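Alcohol oxidase (Myceliophthora thermophila, PDB 6F74) binds FAD and probably acts as an oxygen-dependent flavoprotein oxidase of the vanillyl-alcohol oxidase type. Local coordinates at residues Y188-N192 / L261-I265; N223-V227 / D414-F418. One frame throughout, in Å; residues are numbered along the deposited sequence.

In the fold
Both contacts reach the same antiparallel sheet of the FAD-binding part of the chain, and along the sequence their segments alternate. In contact 1 the loop 188-192 is tied to strand 260-266, so both partners belong to that part. Contact 2 sets strand 224-225 against the start of helix 415-422, and so joins the FAD-binding part to the helix that follows strand 403-412, which Ser417 and Phe418 touch at Tyr412. The two centres lie about 23 Å apart and the nearest atoms about 10 Å, without touching. Neither contact grips the cofactor: the side chains of Gln264 in contact 1 and Tyr415 in contact 2 each stay about 10 Å from the bound FAD.

Contact 1 of 2, residues Y188-N192 / L261-I265; sequences YTSAN and LEAQI
The Tyr188 ring carries Leu261 on one face and the backbone N of Ser190, offset toward the rim, on the other, while Glu262 OE1 stands at its edge near the ring plane. Leu261 CD1 lies over the centre of its face, 3.8 Å from the centroid of the Tyr188 ring, a CH-pi contact. The carboxylate of Glu262 is turned almost perpendicular to that ring, the planes 86° apart.

Three hydrogen bonds from the loop converge on this carboxylate. Tyr188 OH donates to Glu262 OE1 at 2.6 Å, arriving on the anti side and tilted out of the carboxylate plane. Ser190 OG reaches Glu262 OE1 at 2.6 Å through the syn lone pair. The second oxygen, Glu262 OE2, takes the backbone N of Ala191 at 2.9 Å, again on its syn side and nearly straight (164°). Beyond CG the Glu262 chain runs extended (chi2 -174°), which carries the carboxylate out from the strand to the loop. OE1 has a further donor in Asn276 ND2, so several N-H and O-H groups surround the charge and would probably stabilise it. A glutamine here would put an amide NH2 among these donors and is likely to leave Ala191 N or the two hydroxyls without an acceptor.

Ala191 CB also rests 3.9 Å from Gln264 NE2, whose amide is hydrogen-bonded to Thr274. Ser190 OG, besides donating, accepts from Asn192 N at 3.2 Å. That bond closes an ST turn, held by a buried carboxylate of strand 260-266 in the antiparallel sheet of the FAD-binding domain.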
ATOM      1  N   TYR A 188      18.933 -14.777 -13.655  1.00 31.94           N
ATOM      2  CA  TYR A 188      19.104 -13.323 -13.511  1.00 31.25           C
ATOM      3  C   TYR A 188      20.362 -12.818 -14.218  1.00 32.10           C
ATOM      4  O   TYR A 188      21.456 -13.303 -13.951  1.00 32.99           O
ATOM      5  CB  TYR A 188      19.190 -12.984 -12.031  1.00 30.60           C
ATOM      6  CG  TYR A 188      19.656 -11.593 -11.666  1.00 30.12           C
ATOM      7  CD1 TYR A 188      19.107 -10.455 -12.245  1.00 29.44           C
ATOM      8  CD2 TYR A 188      20.633 -11.424 -10.689  1.00 30.38           C
ATOM      9  CE1 TYR A 188      19.531  -9.186 -11.876  1.00 29.04           C
ATOM     10  CE2 TYR A 188      21.063 -10.167 -10.308  1.00 30.01           C
ATOM     11  CZ  TYR A 188      20.522  -9.061 -10.891  1.00 29.33           C
ATOM     12  OH  TYR A 188      20.989  -7.828 -10.492  1.00 29.03           O
ATOM     13  N   THR A 189      20.169 -11.814 -15.075  1.00 31.81           N
ATOM     14  CA  THR A 189      21.230 -11.168 -15.853  1.00 32.52           C
ATOM     15  C   THR A 189      21.154  -9.673 -15.562  1.00 31.62           C
ATOM     16  O   THR A 189      20.181  -9.015 -15.888  1.00 30.80           O
ATOM     17  CB  THR A 189      21.062 -11.427 -17.360  1.00 33.19           C
ATOM     18  OG1 THR A 189      20.970 -12.825 -17.566  1.00 33.96           O
ATOM     19  CG2 THR A 189      22.258 -10.876 -18.168  1.00 34.10           C
ATOM     20  N   SER A 190      22.202  -9.168 -14.913  1.00 31.85           N
ATOM     21  CA  SER A 190      22.251  -7.810 -14.412  1.00 31.08           C
ATOM     22  C   SER A 190      22.756  -6.870 -15.504  1.00 31.41           C
ATOM     23  O   SER A 190      23.672  -7.210 -16.259  1.00 32.50           O
ATOM     24  CB  SER A 190      23.155  -7.726 -13.179  1.00 31.27           C
ATOM     25  OG  SER A 190      23.502  -6.375 -12.887  1.00 30.85           O
ATOM     26  N   ALA A 191      22.188  -5.663 -15.520  1.00 30.50           N
ATOM     27  CA  ALA A 191      22.611  -4.588 -16.399  1.00 30.65           C
ATOM     28  C   ALA A 191      24.082  -4.208 -16.263  1.00 31.48           C
ATOM     29  O   ALA A 191      24.676  -3.745 -17.235  1.00 32.07           O
ATOM     30  CB  ALA A 191      21.727  -3.360 -16.181  1.00 29.49           C
ATOM     31  N   ASN A 192      24.670  -4.378 -15.079  1.00 31.57           N
ATOM     32  CA  ASN A 192      26.120  -4.107 -14.876  1.00 32.49           C
ATOM     33  C   ASN A 192      26.908  -5.343 -14.474  1.00 33.50           C
ATOM     34  O   ASN A 192      28.018  -5.235 -13.956  1.00 34.20           O
ATOM     35  CB  ASN A 192      26.334  -2.969 -13.861  1.00 31.88           C
ATOM     36  CG  ASN A 192      25.748  -3.271 -12.478  1.00 31.17           C
ATOM     37  OD1 ASN A 192      25.416  -4.416 -12.154  1.00 31.27           O
ATOM     38  ND2 ASN A 192      25.608  -2.220 -11.655  1.00 30.47           N
ATOM     39  N   LEU A 261      16.305  -6.893  -7.169  1.00 25.10           N
ATOM     40  CA  LEU A 261      17.712  -7.203  -7.444  1.00 26.05           C
ATOM     41  C   LEU A 261      18.498  -6.002  -7.941  1.00 26.19           C
ATOM     42  O   LEU A 261      19.695  -5.867  -7.647  1.00 26.82           O
ATOM     43  CB  LEU A 261      17.784  -8.292  -8.493  1.00 26.71           C
ATOM     44  CG  LEU A 261      17.283  -9.655  -8.016  1.00 26.82           C
ATOM     45  CD1 LEU A 261      16.965 -10.541  -9.212  1.00 27.29           C
ATOM     46  CD2 LEU A 261      18.312 -10.288  -7.054  1.00 27.47           C
ATOM     47  N   GLU A 262      17.828  -5.169  -8.735  1.00 25.68           N
ATOM     48  CA  GLU A 262      18.365  -3.917  -9.233  1.00 25.68           C
ATOM     49  C   GLU A 262      17.260  -3.057  -9.804  1.00 24.91           C
ATOM     50  O   GLU A 262      16.114  -3.522  -9.956  1.00 24.48           O
ATOM     51  CB  GLU A 262      19.444  -4.159 -10.309  1.00 26.63           C
ATOM     52  CG  GLU A 262      19.023  -4.826 -11.588  1.00 26.93           C
ATOM     53  CD  GLU A 262      20.218  -5.131 -12.474  1.00 28.02           C
ATOM     54  OE1 GLU A 262      21.164  -5.771 -11.995  1.00 28.74           O
ATOM     55  OE2 GLU A 262      20.239  -4.688 -13.652  1.00 28.21           O
ATOM     56  N   ALA A 263      17.609  -1.803 -10.106  1.00 24.78           N
ATOM     57  CA  ALA A 263      16.682  -0.855 -10.710  1.00 24.14           C
ATOM     58  C   ALA A 263      17.433   0.095 -11.656  1.00 24.48           C
ATOM     59  O   ALA A 263      18.620   0.338 -11.484  1.00 25.02           O
ATOM     60  CB  ALA A 263      15.959  -0.060  -9.621  1.00 23.35           C
ATOM     61  N   GLN A 264      16.709   0.629 -12.630  1.00 24.18           N
ATOM     62  CA  GLN A 264      17.137   1.796 -13.369  1.00 24.26           C
ATOM     63  C   GLN A 264      16.299   2.938 -12.819  1.00 23.42           C
ATOM     64  O   GLN A 264      15.090   2.795 -12.648  1.00 22.85           O
ATOM     65  CB  GLN A 264      16.879   1.629 -14.859  1.00 24.57           C
ATOM     66  CG  GLN A 264      17.707   0.549 -15.567  1.00 25.53           C
ATOM     67  CD  GLN A 264      19.172   0.850 -15.542  1.00 26.23           C
ATOM     68  OE1 GLN A 264      19.605   1.922 -15.941  1.00 26.26           O
ATOM     69  NE2 GLN A 264      19.958  -0.093 -15.071  1.00 26.84           N
ATOM     70  N   ILE A 265      16.978   4.046 -12.510  1.00 23.42           N
ATOM     71  CA  ILE A 265      16.381   5.179 -11.846  1.00 22.76           C
ATOM     72  C   ILE A 265      16.896   6.463 -12.469  1.00 22.86           C
ATOM     73  O   ILE A 265      18.117   6.622 -12.628  1.00 23.47           O
ATOM     74  CB  ILE A 265      16.722   5.201 -10.343  1.00 22.67           C
ATOM     75  CG1 ILE A 265      16.238   3.909  -9.664  1.00 22.59           C
ATOM     76  CG2 ILE A 265      16.051   6.390  -9.673  1.00 22.05           C
ATOM     77  CD1 ILE A 265      16.620   3.772  -8.207  1.00 22.61           C
TER

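Contact 2 of 2, residues N223-V227 / D414-F418; sequences NVIAV and DYWSF
With chi1 -178°, CG of Tyr415 points opposite its backbone N, which sets the ring with one face against Ile225, the two side chains crossing at about a right angle; Trp416 takes the other course, with CG anti to the carbonyl carbon (chi1 -65°), and its indole reaches the strand backbone. Ile225 CG2 sits over the centre of the Tyr415 ring, 3.9 Å from its centroid in a CH-pi contact. The other branch of Ile225 ends in CD1, which packs 3.7 Å from Tyr415 CB. Trp416 NE1 donates to Val224 O at 2.8 Å; the carbonyl oxygen lies in the indole plane, and the donor is tilted from the carbonyl plane. A water joins Ala226 O, 2.8 Å away, to Tyr415 OH. On the helix side, Asp414 is the N-cap: its OD2 accepts from Trp416 N at 2.9 Å, and OD1 from both N and OG of Ser417.

Asn307 ND2 also bonds to Asp414 OD2, and Asn223 ends helix 212-221 in a Schellman motif. Trp416 packs on Ala219 and Gln220 of that helix, and its ring meets Tyr216 edge-to-face, while Ile225 pairs with His305 of strand 296-306 and touches Phe253 of helix 250-253.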
ATOM      1  N   ASN A 223       5.944 -20.665 -15.266  1.00 29.52           N
ATOM      2  CA  ASN A 223       5.874 -21.570 -14.121  1.00 29.42           C
ATOM      3  C   ASN A 223       6.733 -21.109 -12.924  1.00 28.89           C
ATOM      4  O   ASN A 223       7.438 -21.906 -12.311  1.00 29.31           O
ATOM      5  CB  ASN A 223       6.262 -22.992 -14.570  1.00 30.59           C
ATOM      6  CG  ASN A 223       5.817 -24.080 -13.585  1.00 30.57           C
ATOM      7  OD1 ASN A 223       4.836 -23.931 -12.865  1.00 29.80           O
ATOM      8  ND2 ASN A 223       6.557 -25.196 -13.568  1.00 31.50           N
ATOM      9  N   VAL A 224       6.714 -19.816 -12.617  1.00 28.06           N
ATOM     10  CA  VAL A 224       7.427 -19.325 -11.436  1.00 27.56           C
ATOM     11  C   VAL A 224       6.497 -18.484 -10.572  1.00 26.47           C
ATOM     12  O   VAL A 224       5.399 -18.103 -10.982  1.00 26.09           O
ATOM     13  CB  VAL A 224       8.710 -18.548 -11.788  1.00 27.80           C
ATOM     14  CG1 VAL A 224       9.698 -19.451 -12.537  1.00 28.99           C
ATOM     15  CG2 VAL A 224       8.377 -17.297 -12.597  1.00 27.38           C
ATOM     16  N   ILE A 225       6.970 -18.196  -9.372  1.00 26.05           N
ATOM     17  CA  ILE A 225       6.232 -17.418  -8.389  1.00 25.11           C
ATOM     18  C   ILE A 225       6.828 -16.026  -8.309  1.00 24.67           C
ATOM     19  O   ILE A 225       7.989 -15.865  -7.949  1.00 24.91           O
ATOM     20  CB  ILE A 225       6.258 -18.083  -7.004  1.00 24.98           C
ATOM     21  CG1 ILE A 225       5.594 -19.466  -7.081  1.00 25.41           C
ATOM     22  CG2 ILE A 225       5.526 -17.217  -5.969  1.00 24.07           C
ATOM     23  CD1 ILE A 225       5.646 -20.266  -5.805  1.00 25.41           C
ATOM     24  N   ALA A 226       6.022 -15.037  -8.665  1.00 24.10           N
ATOM     25  CA  ALA A 226       6.335 -13.641  -8.483  1.00 23.59           C
ATOM     26  C   ALA A 226       5.630 -13.235  -7.197  1.00 22.86           C
ATOM     27  O   ALA A 226       4.431 -13.470  -7.024  1.00 22.56           O
ATOM     28  CB  ALA A 226       5.801 -12.812  -9.648  1.00 23.45           C
ATOM     29  N   VAL A 227       6.402 -12.633  -6.298  1.00 22.65           N
ATOM     30  CA  VAL A 227       5.943 -12.258  -4.979  1.00 22.09           C
ATOM     31  C   VAL A 227       5.400 -10.818  -5.053  1.00 21.48           C
ATOM     32  O   VAL A 227       6.137  -9.861  -4.834  1.00 21.35           O
ATOM     33  CB  VAL A 227       7.064 -12.408  -3.921  1.00 22.30           C
ATOM     34  CG1 VAL A 227       6.511 -12.178  -2.521  1.00 21.82           C
ATOM     35  CG2 VAL A 227       7.666 -13.785  -3.965  1.00 23.00           C
ATOM     36  N   ASP A 414      -0.718 -26.040  -7.525  1.00 27.16           N
ATOM     37  CA  ASP A 414       0.379 -25.077  -7.772  1.00 26.98           C
ATOM     38  C   ASP A 414       0.064 -23.741  -7.150  1.00 26.00           C
ATOM     39  O   ASP A 414      -1.028 -23.539  -6.599  1.00 25.50           O
ATOM     40  CB  ASP A 414       0.718 -24.919  -9.295  1.00 27.59           C
ATOM     41  CG  ASP A 414      -0.082 -23.817  -9.983  1.00 27.13           C
ATOM     42  OD1 ASP A 414      -1.317 -23.934 -10.040  1.00 27.00           O
ATOM     43  OD2 ASP A 414       0.518 -22.835 -10.473  1.00 26.96           O
ATOM     44  N   TYR A 415       1.012 -22.819  -7.212  1.00 25.77           N
ATOM     45  CA  TYR A 415       0.812 -21.518  -6.631  1.00 24.91           C
ATOM     46  C   TYR A 415      -0.340 -20.729  -7.292  1.00 24.55           C
ATOM     47  O   TYR A 415      -1.144 -20.073  -6.612  1.00 23.90           O
ATOM     48  CB  TYR A 415       2.102 -20.698  -6.709  1.00 24.86           C
ATOM     49  CG  TYR A 415       1.935 -19.346  -6.077  1.00 24.02           C
ATOM     50  CD1 TYR A 415       1.892 -19.222  -4.684  1.00 23.57           C
ATOM     51  CD2 TYR A 415       1.780 -18.200  -6.848  1.00 23.73           C
ATOM     52  CE1 TYR A 415       1.750 -17.995  -4.074  1.00 22.89           C
ATOM     53  CE2 TYR A 415       1.610 -16.956  -6.256  1.00 23.01           C
ATOM     54  CZ  TYR A 415       1.589 -16.857  -4.862  1.00 22.60           C
ATOM     55  OH  TYR A 415       1.441 -15.644  -4.242  1.00 21.98           O
ATOM     56  N   TRP A 416      -0.389 -20.754  -8.619  1.00 25.02           N
ATOM     57  CA  TRP A 416      -1.279 -19.855  -9.337  1.00 24.74           C
ATOM     58  C   TRP A 416      -2.739 -20.216  -9.273  1.00 24.69           C
ATOM     59  O   TRP A 416      -3.565 -19.302  -9.176  1.00 24.17           O
ATOM     60  CB  TRP A 416      -0.834 -19.665 -10.773  1.00 25.29           C
ATOM     61  CG  TRP A 416       0.477 -18.970 -10.805  1.00 25.20           C
ATOM     62  CD1 TRP A 416       1.678 -19.514 -11.146  1.00 25.84           C
ATOM     63  CD2 TRP A 416       0.738 -17.632 -10.402  1.00 24.49           C
ATOM     64  NE1 TRP A 416       2.670 -18.585 -10.992  1.00 25.57           N
ATOM     65  CE2 TRP A 416       2.117 -17.417 -10.544  1.00 24.73           C
ATOM     66  CE3 TRP A 416      -0.064 -16.586  -9.921  1.00 23.73           C
ATOM     67  CZ2 TRP A 416       2.717 -16.205 -10.229  1.00 24.22           C
ATOM     68  CZ3 TRP A 416       0.535 -15.381  -9.607  1.00 23.22           C
ATOM     69  CH2 TRP A 416       1.913 -15.201  -9.756  1.00 23.46           C
ATOM     70  N   SER A 417      -3.074 -21.505  -9.309  1.00 25.26           N
ATOM     71  CA  SER A 417      -4.477 -21.909  -9.111  1.00 25.24           C
ATOM     72  C   SER A 417      -4.918 -21.514  -7.686  1.00 24.49           C
ATOM     73  O   SER A 417      -6.054 -21.062  -7.480  1.00 24.17           O
ATOM     74  CB  SER A 417      -4.669 -23.410  -9.357  1.00 26.04           C
ATOM     75  OG  SER A 417      -3.945 -24.199  -8.404  1.00 26.10           O
ATOM     76  N   PHE A 418      -4.001 -21.663  -6.728  1.00 24.28           N
ATOM     77  CA  PHE A 418      -4.209 -21.219  -5.354  1.00 23.63           C
ATOM     78  C   PHE A 418      -4.413 -19.706  -5.307  1.00 22.98           C
ATOM     79  O   PHE A 418      -5.346 -19.222  -4.657  1.00 22.56           O
ATOM     80  CB  PHE A 418      -3.040 -21.637  -4.420  1.00 23.65           C
ATOM     81  CG  PHE A 418      -2.773 -20.638  -3.323  1.00 22.97           C
ATOM     82  CD1 PHE A 418      -3.648 -20.521  -2.252  1.00 22.57           C
ATOM     83  CD2 PHE A 418      -1.691 -19.758  -3.400  1.00 22.78           C
ATOM     84  CE1 PHE A 418      -3.441 -19.550  -1.262  1.00 22.02           C
ATOM     85  CE2 PHE A 418      -1.480 -18.794  -2.424  1.00 22.22           C
ATOM     86  CZ  PHE A 418      -2.346 -18.692  -1.347  1.00 21.85           C
TER
HETATM   87  O   HOH W   1       2.198 -13.337  -5.395  1.00 16.49           O